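Local coordinates for protein aldehyde dehydrogenase (Burkholderia vietnamiensis, PDB 5KF0) that probably oxidises aldehydes to carboxylic acids with a nicotinamide adenine dinucleotide cofactor and binds NADPH, at residues 294-299 with 443-448; 411-416 with 458-463; 415-420 with 434-439. All coordinates share one frame; numbering follows the deposited sequence. Where two conformers were deposited one is given.

Contact 1. Residues 294-299 with 443-448. With ACT (acetate ion), chain H.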
# COMPACT_ATOMS: atom_id res chain seq x y z
N ILE A 294 6.90 -17.94 -23.20
CA ILE A 294 5.52 -17.52 -23.44
C ILE A 294 5.26 -17.39 -24.94
O ILE A 294 4.37 -16.65 -25.36
CB ILE A 294 5.17 -16.22 -22.70
CG1 ILE A 294 6.29 -15.18 -22.83
CG2 ILE A 294 4.82 -16.52 -21.23
CD1 ILE A 294 5.98 -13.85 -22.13
N GLY A 295 6.03 -18.14 -25.74
CA GLY A 295 5.75 -18.19 -27.16
C GLY A 295 4.36 -18.74 -27.43
O GLY A 295 3.85 -19.61 -26.70
N VAL A 296 3.71 -18.21 -28.46
CA VAL A 296 2.39 -18.70 -28.85
C VAL A 296 2.53 -20.08 -29.48
O VAL A 296 3.15 -20.23 -30.54
CB VAL A 296 1.70 -17.72 -29.80
CG1 VAL A 296 0.41 -18.35 -30.39
CG2 VAL A 296 1.39 -16.41 -29.06
N GLN A 297 1.93 -21.08 -28.85
CA GLN A 297 1.92 -22.44 -29.38
C GLN A 297 0.56 -22.86 -29.90
O GLN A 297 0.48 -23.65 -30.84
CB GLN A 297 2.39 -23.43 -28.31
CG GLN A 297 2.62 -24.87 -28.80
CD GLN A 297 3.27 -25.73 -27.73
OE1 GLN A 297 4.11 -25.26 -26.96
NE2 GLN A 297 2.89 -27.00 -27.67
N ARG A 298 -0.53 -22.35 -29.31
CA ARG A 298 -1.88 -22.75 -29.66
C ARG A 298 -2.69 -21.49 -29.96
O ARG A 298 -2.62 -20.52 -29.21
CB ARG A 298 -2.54 -23.54 -28.52
CG ARG A 298 -1.78 -24.80 -28.13
CD ARG A 298 -2.47 -25.54 -26.98
NE ARG A 298 -2.31 -24.84 -25.71
CZ ARG A 298 -3.22 -24.80 -24.74
NH1 ARG A 298 -4.41 -25.39 -24.91
NH2 ARG A 298 -2.96 -24.13 -23.62
N ILE A 299 -3.43 -21.52 -31.06
CA ILE A 299 -4.20 -20.37 -31.51
C ILE A 299 -5.65 -20.81 -31.68
O ILE A 299 -5.94 -21.63 -32.56
CB ILE A 299 -3.65 -19.79 -32.82
CG1 ILE A 299 -2.18 -19.36 -32.65
CG2 ILE A 299 -4.51 -18.62 -33.28
CD1 ILE A 299 -1.50 -19.04 -33.98
N ASP A 443 -3.49 -8.53 -26.84
CA ASP A 443 -2.17 -8.88 -27.36
C ASP A 443 -1.93 -10.36 -27.05
O ASP A 443 -2.72 -11.00 -26.34
CB ASP A 443 -1.06 -7.99 -26.77
CG ASP A 443 0.22 -8.00 -27.60
OD1 ASP A 443 1.22 -7.40 -27.16
OD2 ASP A 443 0.26 -8.63 -28.69
N VAL A 444 -0.84 -10.89 -27.58
CA VAL A 444 -0.50 -12.30 -27.39
C VAL A 444 -0.01 -12.56 -25.97
O VAL A 444 0.41 -11.62 -25.27
CB VAL A 444 0.57 -12.76 -28.41
CG1 VAL A 444 -0.08 -12.98 -29.79
CG2 VAL A 444 1.71 -11.76 -28.48
N PRO A 445 -0.03 -13.82 -25.51
CA PRO A 445 0.58 -14.14 -24.21
C PRO A 445 2.06 -13.84 -24.16
O PRO A 445 2.63 -13.81 -23.06
CB PRO A 445 0.32 -15.65 -24.07
CG PRO A 445 0.18 -16.14 -25.50
CD PRO A 445 -0.60 -15.02 -26.15
N SER A 446 2.70 -13.62 -25.30
CA SER A 446 4.14 -13.42 -25.38
C SER A 446 4.60 -12.06 -24.86
O SER A 446 5.81 -11.82 -24.85
CB SER A 446 4.59 -13.62 -26.83
OG SER A 446 3.97 -14.79 -27.35
N PHE A 447 3.69 -11.19 -24.40
CA PHE A 447 4.07 -9.87 -23.92
C PHE A 447 4.51 -9.91 -22.46
O PHE A 447 3.85 -10.52 -21.61
CB PHE A 447 2.90 -8.88 -24.06
CG PHE A 447 3.18 -7.54 -23.45
CD1 PHE A 447 3.90 -6.59 -24.16
CD2 PHE A 447 2.77 -7.24 -22.16
CE1 PHE A 447 4.20 -5.35 -23.59
CE2 PHE A 447 3.07 -6.00 -21.60
CZ PHE A 447 3.77 -5.07 -22.32
N ARG A 448 5.63 -9.23 -22.17
CA ARG A 448 6.09 -8.98 -20.81
C ARG A 448 6.76 -7.62 -20.76
O ARG A 448 7.52 -7.26 -21.66
CB ARG A 448 7.08 -10.05 -20.34
CG ARG A 448 7.62 -9.80 -18.91
CD ARG A 448 8.64 -10.87 -18.53
NE ARG A 448 9.06 -10.72 -17.13
CZ ARG A 448 9.93 -11.52 -16.53
NH1 ARG A 448 10.53 -12.50 -17.21
NH2 ARG A 448 10.20 -11.34 -15.25
C ACT H . 10.18 -12.77 -21.15
O ACT H . 10.02 -11.97 -22.12
OXT ACT H . 10.98 -12.44 -20.26
CH3 ACT H . 9.43 -14.06 -21.05

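Contact 2. Residues 411-416 with 458-463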
# COMPACT_ATOMS: atom_id res chain seq x y z
N SER A 411 -4.41 -28.32 -20.15
CA SER A 411 -2.96 -28.30 -20.20
C SER A 411 -2.42 -28.57 -18.81
O SER A 411 -3.07 -28.25 -17.81
CB SER A 411 -2.44 -26.94 -20.69
OG SER A 411 -1.02 -26.90 -20.65
N ASP A 412 -1.20 -29.14 -18.76
CA ASP A 412 -0.43 -29.20 -17.53
C ASP A 412 0.04 -27.82 -17.08
O ASP A 412 0.41 -27.65 -15.91
CB ASP A 412 0.83 -30.06 -17.71
CG ASP A 412 0.52 -31.50 -18.03
OD1 ASP A 412 -0.57 -31.98 -17.69
OD2 ASP A 412 1.43 -32.16 -18.59
N PHE A 413 0.02 -26.84 -17.97
CA PHE A 413 0.75 -25.60 -17.78
C PHE A 413 -0.22 -24.44 -17.55
O PHE A 413 -1.44 -24.59 -17.63
CB PHE A 413 1.65 -25.34 -19.00
CG PHE A 413 2.63 -26.45 -19.23
CD1 PHE A 413 3.64 -26.69 -18.31
CD2 PHE A 413 2.52 -27.29 -20.35
CE1 PHE A 413 4.56 -27.73 -18.51
CE2 PHE A 413 3.44 -28.32 -20.55
CZ PHE A 413 4.46 -28.54 -19.62
N GLY A 414 0.36 -23.29 -17.20
CA GLY A 414 -0.42 -22.11 -16.91
C GLY A 414 0.44 -20.88 -16.70
O GLY A 414 0.43 -20.29 -15.61
N LEU A 415 1.18 -20.47 -17.73
CA LEU A 415 2.06 -19.32 -17.56
C LEU A 415 1.33 -18.05 -17.97
O LEU A 415 0.93 -17.27 -17.10
CB LEU A 415 3.37 -19.53 -18.34
CG LEU A 415 4.61 -18.95 -17.64
CD1 LEU A 415 5.90 -19.36 -18.35
CD2 LEU A 415 4.53 -17.43 -17.54
N GLN A 416 1.13 -17.82 -19.28
CA GLN A 416 0.27 -16.72 -19.72
C GLN A 416 -0.63 -17.20 -20.84
O GLN A 416 -0.34 -18.18 -21.54
CB GLN A 416 1.09 -15.48 -20.15
CG GLN A 416 1.86 -14.90 -18.94
CD GLN A 416 2.41 -13.48 -19.10
OE1 GLN A 416 2.72 -12.85 -18.09
NE2 GLN A 416 2.57 -13.00 -20.33
N LYS A 458 0.16 -23.95 -11.92
CA LYS A 458 0.20 -25.34 -12.37
C LYS A 458 1.66 -25.76 -12.59
O LYS A 458 2.51 -25.43 -11.76
CB LYS A 458 -0.69 -25.52 -13.61
CG LYS A 458 -2.18 -25.23 -13.27
CD LYS A 458 -3.04 -24.95 -14.50
CE LYS A 458 -3.06 -26.14 -15.44
NZ LYS A 458 -4.01 -25.91 -16.58
N ASP A 459 1.98 -26.47 -13.67
CA ASP A 459 3.37 -26.92 -13.85
C ASP A 459 4.30 -25.83 -14.38
O ASP A 459 5.49 -26.11 -14.60
CB ASP A 459 3.43 -28.13 -14.80
CG ASP A 459 3.01 -29.42 -14.12
OD1 ASP A 459 2.80 -29.42 -12.89
OD2 ASP A 459 2.89 -30.45 -14.82
N SER A 460 3.82 -24.60 -14.57
CA SER A 460 4.63 -23.54 -15.17
C SER A 460 5.43 -22.71 -14.17
O SER A 460 6.22 -21.86 -14.60
CB SER A 460 3.77 -22.59 -16.00
OG SER A 460 3.21 -23.27 -17.11
N GLY A 461 5.23 -22.87 -12.87
CA GLY A 461 6.06 -22.10 -11.96
C GLY A 461 5.55 -22.13 -10.53
O GLY A 461 4.53 -22.75 -10.21
N LEU A 462 6.30 -21.42 -9.69
CA LEU A 462 5.97 -21.27 -8.27
C LEU A 462 6.60 -19.96 -7.83
O LEU A 462 7.81 -19.90 -7.62
CB LEU A 462 6.50 -22.45 -7.46
CG LEU A 462 6.03 -22.47 -6.00
CD1 LEU A 462 4.52 -22.69 -5.96
CD2 LEU A 462 6.75 -23.55 -5.24
N GLY A 463 5.78 -18.91 -7.71
CA GLY A 463 6.26 -17.59 -7.35
C GLY A 463 6.25 -16.63 -8.54
O GLY A 463 5.85 -16.98 -9.65
O HOH W 1 4.14 -31.56 -16.93

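Contact 3. Residues 415-420 with 434-439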
# COMPACT_ATOMS: atom_id res chain seq x y z
N LEU A 415 1.18 -20.47 -17.73
CA LEU A 415 2.06 -19.32 -17.56
C LEU A 415 1.33 -18.05 -17.97
O LEU A 415 0.93 -17.27 -17.10
CB LEU A 415 3.37 -19.53 -18.34
CG LEU A 415 4.61 -18.95 -17.64
CD1 LEU A 415 5.90 -19.36 -18.35
CD2 LEU A 415 4.53 -17.43 -17.54
N GLN A 416 1.13 -17.82 -19.28
CA GLN A 416 0.27 -16.72 -19.72
C GLN A 416 -0.63 -17.20 -20.84
O GLN A 416 -0.34 -18.18 -21.54
CB GLN A 416 1.09 -15.48 -20.15
CG GLN A 416 1.86 -14.90 -18.94
CD GLN A 416 2.41 -13.48 -19.10
OE1 GLN A 416 2.72 -12.85 -18.09
NE2 GLN A 416 2.57 -13.00 -20.33
N ALA A 417 -1.74 -16.48 -21.01
CA ALA A 417 -2.66 -16.66 -22.13
C ALA A 417 -3.03 -15.28 -22.66
O ALA A 417 -2.97 -14.29 -21.92
CB ALA A 417 -3.95 -17.41 -21.72
N GLY A 418 -3.40 -15.20 -23.94
CA GLY A 418 -3.83 -13.96 -24.55
C GLY A 418 -5.23 -14.08 -25.12
O GLY A 418 -5.63 -15.15 -25.59
N VAL A 419 -5.97 -12.97 -25.08
CA VAL A 419 -7.33 -12.93 -25.62
C VAL A 419 -7.49 -11.64 -26.41
O VAL A 419 -7.48 -10.55 -25.83
CB VAL A 419 -8.42 -13.00 -24.53
CG1 VAL A 419 -9.80 -13.11 -25.21
CG2 VAL A 419 -8.19 -14.18 -23.58
N PHE A 420 -7.67 -11.76 -27.72
CA PHE A 420 -8.03 -10.62 -28.56
C PHE A 420 -9.54 -10.48 -28.53
O PHE A 420 -10.26 -11.25 -29.17
CB PHE A 420 -7.51 -10.81 -29.99
CG PHE A 420 -6.01 -10.81 -30.10
CD1 PHE A 420 -5.30 -9.62 -30.28
CD2 PHE A 420 -5.30 -12.00 -30.04
CE1 PHE A 420 -3.91 -9.62 -30.40
CE2 PHE A 420 -3.90 -12.01 -30.16
CZ PHE A 420 -3.22 -10.82 -30.33
N LEU A 434 -9.24 -18.36 -16.53
CA LEU A 434 -7.99 -18.89 -17.08
C LEU A 434 -7.00 -19.11 -15.95
O LEU A 434 -6.61 -18.16 -15.26
CB LEU A 434 -7.42 -17.94 -18.13
CG LEU A 434 -8.23 -17.92 -19.43
CD1 LEU A 434 -7.60 -16.92 -20.41
CD2 LEU A 434 -8.35 -19.32 -20.06
N GLU A 435 -6.58 -20.37 -15.76
CA GLU A 435 -5.67 -20.72 -14.67
C GLU A 435 -4.24 -20.51 -15.15
O GLU A 435 -3.50 -21.44 -15.50
CB GLU A 435 -5.90 -22.14 -14.17
CG GLU A 435 -5.16 -22.37 -12.85
CD GLU A 435 -5.47 -23.69 -12.17
OE1 GLU A 435 -6.21 -24.52 -12.73
OE2 GLU A 435 -4.94 -23.88 -11.05
N VAL A 436 -3.84 -19.23 -15.15
CA VAL A 436 -2.54 -18.78 -15.61
C VAL A 436 -2.04 -17.71 -14.65
O VAL A 436 -2.81 -17.12 -13.88
CB VAL A 436 -2.58 -18.22 -17.05
CG1 VAL A 436 -2.96 -19.30 -18.05
CG2 VAL A 436 -3.59 -17.09 -17.13
N GLY A 437 -0.74 -17.46 -14.71
CA GLY A 437 -0.19 -16.33 -13.97
C GLY A 437 -0.71 -15.01 -14.50
O GLY A 437 -1.09 -14.12 -13.73
N GLY A 438 -0.73 -14.86 -15.82
CA GLY A 438 -1.14 -13.60 -16.42
C GLY A 438 -2.00 -13.78 -17.66
O GLY A 438 -1.72 -14.65 -18.50
N VAL A 439 -3.04 -12.97 -17.77
CA VAL A 439 -3.96 -12.94 -18.90
C VAL A 439 -3.72 -11.64 -19.64
O VAL A 439 -3.81 -10.56 -19.05
CB VAL A 439 -5.42 -13.03 -18.44
CG1 VAL A 439 -6.37 -12.86 -19.62
CG2 VAL A 439 -5.70 -14.36 -17.72

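Contact 1. Residues 294-299 with 443-448
Ile-294 and Ser-446 meet where two loops run past each other, and the hydroxyl of Ser-446 bridges them. Its OG donates to the backbone O of Ile-294 at 2.8 Å, coming in tilted 27° from the carbonyl plane. Ser-446 sits in a type I turn from Val-444 to Phe-447, and the isoleucine side chain packs against that backbone. Starting at CB, Ile-294 already touches the turn, with Pro-445 O 3.5 Å from CB. Of its two branches, CG2 passes close to the same carbonyl. The other, CG1, lies between the backbone N and the carbonyl carbon (chi1 44°), the crowded position, and there it meets Ser-446 CA at 3.8 Å. At the tip, CD1 reaches Ser-446 O at 3.4 Å, and it also packs against the methyl of an acetate, probably from the crystallisation liquor, CD1 to CH3 being 3.6 Å. Arg-448 sends its extended chain past the same acetate, and NH1 donates to OXT at 3.1 Å, the ion lying at the guanidinium edge. Further back, Val-296 uses one methyl: CG2 touches Val-444 CB and, at 3.8 Å, Pro-445 CG, the Val-296 and Pro-445 side chains crossing at about a right angle. A second subunit joins in here: the Phe-447 ring stacks with its Tyr-143, and Arg-448 O accepts from its Arg-139. Ile-294 belongs to the loop that in aldehyde dehydrogenases normally carries the nucleophilic cysteine, and the pairing is consistent with a wall of the catalytic pocket beside the cofactor.

Contact 2. Residues 411-416 with 458-463
The ST turn at Ser-411, in which OG accepts from Phe-413 N and also bonds to Asn-261 OD1, offers its carbonyls to Lys-458 in the loop ahead of strand 461-462. The lysine chain bends at chi3 (61°), putting CE close to both carbonyl oxygens it serves. NZ donates to Ser-411 O at 2.8 Å from above the carbonyl plane, and weakly to Phe-413 O at 3.1 Å. Next along, Asp-459 N gives a backbone bond of 3.0 Å to Asp-412 O. Strand 461-462 is the outermost strand, within this chain, of the Rossmann-like cofactor-domain sheet, whereas 411-416 leads into a strand of the other large sheet, so these bonds join the two. Ser-460 makes a nearly straight one: OG accepts from Gly-414 N at 2.9 Å with an angle of 176°, and also bonds to Gly-259 O. That same oxygen lies at the edge of the Phe-413 ring, 3.2 Å from Phe-413 CB. Ser-460 CB rests on Leu-415 CB, whose side chain touches NADPH. On the more exposed side, the carboxylates of Asp-412 and Asp-459 lie side by side, their OD2 atoms 4.4 Å apart. A water donates to both, probably easing the repulsion, while Asp-459 OD1 forms a salt bridge with Lys-251 of a second subunit.

Contact 3. Residues 415-420 with 434-439
Leu-415 O is the tight point of this contact, gripped by two successive amides at the turn into strand 438-441. Gly-438 N donates to it at 3.2 Å, in the carbonyl plane, while Gly-437 N is nearer at 2.9 Å but makes a weak, bent bond (122°). Two residues on, at Ala-417, the direction of donation reverses, and Ala-417 N bonds to Gly-438 O at 3.1 Å. The pairs Gln-416 with Gly-438 and Ala-417 with Val-439 form a parallel ladder. Gly-438 O takes a further, softer contact from Gln-416 CA, also at 3.1 Å. Gln-416 then lays its chain over the glycine: with CG anti to the carbonyl carbon (chi1 -64°), CG comes 3.6 Å from Gly-438 O. Beyond CG the chain runs out extended, and NE2 is held by the carbonyls of Pro-445 and Phe-447.

On the other face, that of Ala-417 and Val-439, the fit is looser. Ala-417 CB touches Leu-434 CD1 at 3.9 Å, and Val-436 CG1 stands 4.2 Å from the same CB. Leu-434 CD1 also reaches Val-419 CG2, likewise at 4.2 Å. This side is still buried, because helix 401-409 packs on it through Leu-405 and Val-408; the partly exposed residue is Glu-435, whose side chain turns off without meeting 415-420. This is the parallel crossover of a beta-alpha-beta unit, helix 424-433 linking the strands, and the ladder continues through Gly-438 and Val-439 into a second subunit. Backbone amides and carbonyls supply every hydrogen bond across the two segments and the side chains add apolar contacts, so the join uses no charge pair of its own and should depend little on ionisation.

In the fold
Leu-415 and Gln-416 belong to both contact 2 and contact 3 and also reach contact 1. Gln-416 NE2 probably donates to Pro-445 O at 2.8 Å. A second probable hydrogen bond runs from Gln-416 NE2 to Phe-447 O at 3.1 Å, and the pair fastens the 443-448 loop to the sheet. Leu-415 CD2 packs 3.8 Å from Ile-294 CG2. Contacts 2 and 3 meet again where Gly-414 O lies 3.2 Å from Gly-437 N. The centres of contacts 1 and 3 are about 9 Å apart, those of contacts 2 and 3 about 10 Å. The side chains of Leu-415 and Arg-448 each have their nearest atoms about 4 Å from NADPH, which places this network beside the cofactor. All three contacts touch the second subunit.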